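NUDIX hydrolase (Alicyclobacillus acidocaldarius subsp. acidocaldarius, PDB 3QSJ) probably hydrolyses phosphorus-containing anhydrides, such as nucleoside diphosphate derivatives, with the help of divalent metal ions, and carries a bound calcium ion here. Local coordinates at residues A[43-48]-A[81-86]. Sequence-based numbering, arbitrary orientation.
Sequences AFPGGA and RETAEE. With CA (calcium ion), chain B.
Arg81 NH2 donates a hydrogen bond to the carbonyl O of Ala48 at 3.1 Å, the acceptor sitting at the edge of the guanidinium and in its plane. The chain runs straight to CD and then bends (chi3 50°), which swings the flat group across towards the strand; NH1 grips Glu82 OE2 and Glu85 OE2 in salt bridges, each 2.9 Å long, and NE pairs with Asp53. A leucine here would probably leave Ala48 O and Glu85 OE2 without this partner and Glu82 OE2 without the guanidinium charge, although Glu82 OE1 would still be tied to the metal. Glu82, bent at chi2 (-75°), lays its CG 3.5 Å from Gly47 N and sends its two oxygens separate ways: OE2 receives Arg81 from above the carboxylate plane, while OE1 binds the calcium ion at 2.4 Å. A side chain on Gly47 would run into OE1, and the backbone angles there already disfavour any CB. RETAEE matches the REXXEE part of the Nudix box, the family's metal-binding helix motif, here in helix 72-87, which packs beside the mixed sheet; the carbonyl of Gly46 at the strand end joins Glu82, Glu86 and two waters round the calcium ion. One residue on, Thr83 sets OG1 against Pro45 CB at 3.5 Å, the hydroxyl being bonded to the carbonyl of Ala79 in the same helix. Glu85 touches the site through water: OE1 accepts a bond from a water bound to the calcium ion. Glu86, extended beyond CG, brings OE2 to the calcium ion at 2.2 Å, and the same oxygen accepts Gly46 N from above the carboxylate plane in a nearly straight bond (162°). The carbonyl O of Gly46 lies 2.9 Å from Glu86 OE2, a closeness that the shared calcium ion probably makes tolerable.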
ATOM      1  N   ALA A  43      -7.760  -2.679  -6.360  1.00 20.32           N
ATOM      2  CA  ALA A  43      -7.383  -2.181  -5.058  1.00 19.90           C
ATOM      3  C   ALA A  43      -5.964  -1.616  -5.089  1.00 19.05           C
ATOM      4  O   ALA A  43      -5.287  -1.570  -6.116  1.00 19.18           O
ATOM      5  CB  ALA A  43      -7.455  -3.331  -4.033  1.00 22.00           C
ATOM      6  N   PHE A  44      -5.527  -1.204  -3.929  1.00 17.13           N
ATOM      7  CA  PHE A  44      -4.153  -0.775  -3.800  1.00 16.11           C
ATOM      8  C   PHE A  44      -3.406  -1.949  -3.143  1.00 16.04           C
ATOM      9  O   PHE A  44      -4.024  -2.799  -2.496  1.00 18.00           O
ATOM     10  CB  PHE A  44      -4.051   0.464  -2.890  1.00 18.81           C
ATOM     11  CG  PHE A  44      -4.965   1.597  -3.323  1.00 19.31           C
ATOM     12  CD1 PHE A  44      -4.780   2.236  -4.554  1.00 18.43           C
ATOM     13  CD2 PHE A  44      -6.024   2.005  -2.512  1.00 20.73           C
ATOM     14  CE1 PHE A  44      -5.664   3.232  -4.976  1.00 21.12           C
ATOM     15  CE2 PHE A  44      -6.908   2.999  -2.937  1.00 22.97           C
ATOM     16  CZ  PHE A  44      -6.736   3.595  -4.166  1.00 22.02           C
ATOM     17  N   PRO A  45      -2.074  -1.990  -3.240  1.00 14.69           N
ATOM     18  CA  PRO A  45      -1.323  -3.067  -2.576  1.00 16.54           C
ATOM     19  C   PRO A  45      -1.550  -3.046  -1.078  1.00 17.96           C
ATOM     20  O   PRO A  45      -1.691  -1.965  -0.486  1.00 16.86           O
ATOM     21  CB  PRO A  45       0.161  -2.726  -2.915  1.00 18.75           C
ATOM     22  CG  PRO A  45       0.071  -1.954  -4.215  1.00 21.12           C
ATOM     23  CD  PRO A  45      -1.178  -1.073  -3.988  1.00 15.65           C
ATOM     24  N   GLY A  46      -1.641  -4.216  -0.472  1.00 14.97           N
ATOM     25  CA  GLY A  46      -1.892  -4.266   0.972  1.00 15.62           C
ATOM     26  C   GLY A  46      -2.157  -5.660   1.466  1.00 20.06           C
ATOM     27  O   GLY A  46      -2.088  -6.628   0.699  1.00 20.32           O
ATOM     28  N   GLY A  47      -2.453  -5.791   2.737  1.00 15.58           N
ATOM     29  CA  GLY A  47      -2.761  -7.118   3.245  1.00 16.18           C
ATOM     30  C   GLY A  47      -2.680  -7.158   4.745  1.00 17.81           C
ATOM     31  O   GLY A  47      -2.500  -6.133   5.410  1.00 16.65           O
ATOM     32  N   ALA A  48      -2.795  -8.355   5.262  1.00 19.33           N
ATOM     33  CA  ALA A  48      -2.891  -8.615   6.696  1.00 18.45           C
ATOM     34  C   ALA A  48      -1.574  -8.366   7.347  1.00 19.40           C
ATOM     35  O   ALA A  48      -0.498  -8.693   6.798  1.00 19.88           O
ATOM     36  CB  ALA A  48      -3.356 -10.079   6.939  1.00 20.27           C
ATOM     37  N   ARG A  81       5.602  -3.635   3.274  1.00 14.34           N
ATOM     38  CA  ARG A  81       5.980  -5.022   2.971  1.00 14.64           C
ATOM     39  C   ARG A  81       5.086  -5.632   1.867  1.00 18.78           C
ATOM     40  O   ARG A  81       5.591  -6.311   0.979  1.00 18.66           O
ATOM     41  CB  ARG A  81       5.902  -5.911   4.243  1.00 16.83           C
ATOM     42  CG  ARG A  81       6.125  -7.438   3.926  1.00 17.36           C
ATOM     43  CD  ARG A  81       6.011  -8.353   5.175  1.00 17.72           C
ATOM     44  NE  ARG A  81       4.775  -8.084   5.932  1.00 16.21           N
ATOM     45  CZ  ARG A  81       3.548  -8.430   5.554  1.00 25.67           C
ATOM     46  NH1 ARG A  81       3.354  -9.111   4.412  1.00 17.66           N
ATOM     47  NH2 ARG A  81       2.499  -8.108   6.313  1.00 21.75           N
ATOM     48  N   GLU A  82       3.766  -5.459   2.007  1.00 15.11           N
ATOM     49  CA  GLU A  82       2.753  -6.016   1.094  1.00 16.13           C
ATOM     50  C   GLU A  82       2.961  -5.407  -0.296  1.00 18.07           C
ATOM     51  O   GLU A  82       2.883  -6.114  -1.311  1.00 16.99           O
ATOM     52  CB  GLU A  82       1.358  -5.686   1.631  1.00 17.65           C
ATOM     53  CG  GLU A  82       0.979  -6.519   2.852  1.00 18.03           C
ATOM     54  CD  GLU A  82       0.612  -7.978   2.588  1.00 26.02           C
ATOM     55  OE1 GLU A  82       0.205  -8.289   1.444  1.00 22.88           O
ATOM     56  OE2 GLU A  82       0.626  -8.787   3.547  1.00 24.76           O
ATOM     57  N   THR A  83       3.344  -4.110  -0.340  1.00 16.25           N
ATOM     58  CA  THR A  83       3.620  -3.442  -1.599  1.00 15.49           C
ATOM     59  C   THR A  83       4.851  -4.089  -2.287  1.00 16.50           C
ATOM     60  O   THR A  83       4.834  -4.312  -3.502  1.00 17.32           O
ATOM     61  CB  THR A  83       3.824  -1.927  -1.371  1.00 18.23           C
ATOM     62  OG1 THR A  83       2.594  -1.398  -0.832  1.00 16.16           O
ATOM     63  CG2 THR A  83       4.146  -1.198  -2.667  1.00 16.94           C
ATOM     64  N   ALA A  84       5.912  -4.392  -1.509  1.00 16.91           N
ATOM     65  CA  ALA A  84       7.129  -4.978  -2.094  1.00 16.47           C
ATOM     66  C   ALA A  84       6.762  -6.336  -2.667  1.00 18.71           C
ATOM     67  O   ALA A  84       7.194  -6.700  -3.773  1.00 18.45           O
ATOM     68  CB  ALA A  84       8.205  -5.118  -1.003  1.00 17.63           C
ATOM     69  N   GLU A  85       5.941  -7.085  -1.930  1.00 16.02           N
ATOM     70  CA  GLU A  85       5.551  -8.420  -2.405  1.00 16.87           C
ATOM     71  C   GLU A  85       4.768  -8.336  -3.696  1.00 19.75           C
ATOM     72  O   GLU A  85       4.957  -9.162  -4.566  1.00 20.57           O
ATOM     73  CB  GLU A  85       4.652  -9.119  -1.364  1.00 18.70           C
ATOM     74  CG  GLU A  85       5.378  -9.455  -0.070  1.00 18.55           C
ATOM     75  CD  GLU A  85       4.450  -9.991   1.006  1.00 25.31           C
ATOM     76  OE1 GLU A  85       3.261 -10.221   0.696  1.00 28.32           O
ATOM     77  OE2 GLU A  85       4.901 -10.160   2.159  1.00 20.79           O
ATOM     78  N   GLU A  86       3.849  -7.361  -3.792  1.00 17.12           N
ATOM     79  CA  GLU A  86       2.919  -7.301  -4.912  1.00 17.36           C
ATOM     80  C   GLU A  86       3.492  -6.680  -6.167  1.00 20.32           C
ATOM     81  O   GLU A  86       3.235  -7.195  -7.262  1.00 20.32           O
ATOM     82  CB  GLU A  86       1.655  -6.548  -4.423  1.00 18.02           C
ATOM     83  CG  GLU A  86       0.846  -7.388  -3.463  1.00 17.50           C
ATOM     84  CD  GLU A  86      -0.418  -6.677  -3.041  1.00 25.55           C
ATOM     85  OE1 GLU A  86      -1.126  -6.147  -3.926  1.00 25.37           O
ATOM     86  OE2 GLU A  86      -0.728  -6.722  -1.831  1.00 22.31           O
TER
HETATM   87 CA    CA B 230      -1.193  -8.437  -0.452  1.00 19.08          CA
HETATM   88  O   HOH W   1       0.927  -9.639  -0.925  1.00 25.92           O
HETATM   89  O   HOH W   2      -2.057 -10.174   0.834  1.00 28.03           O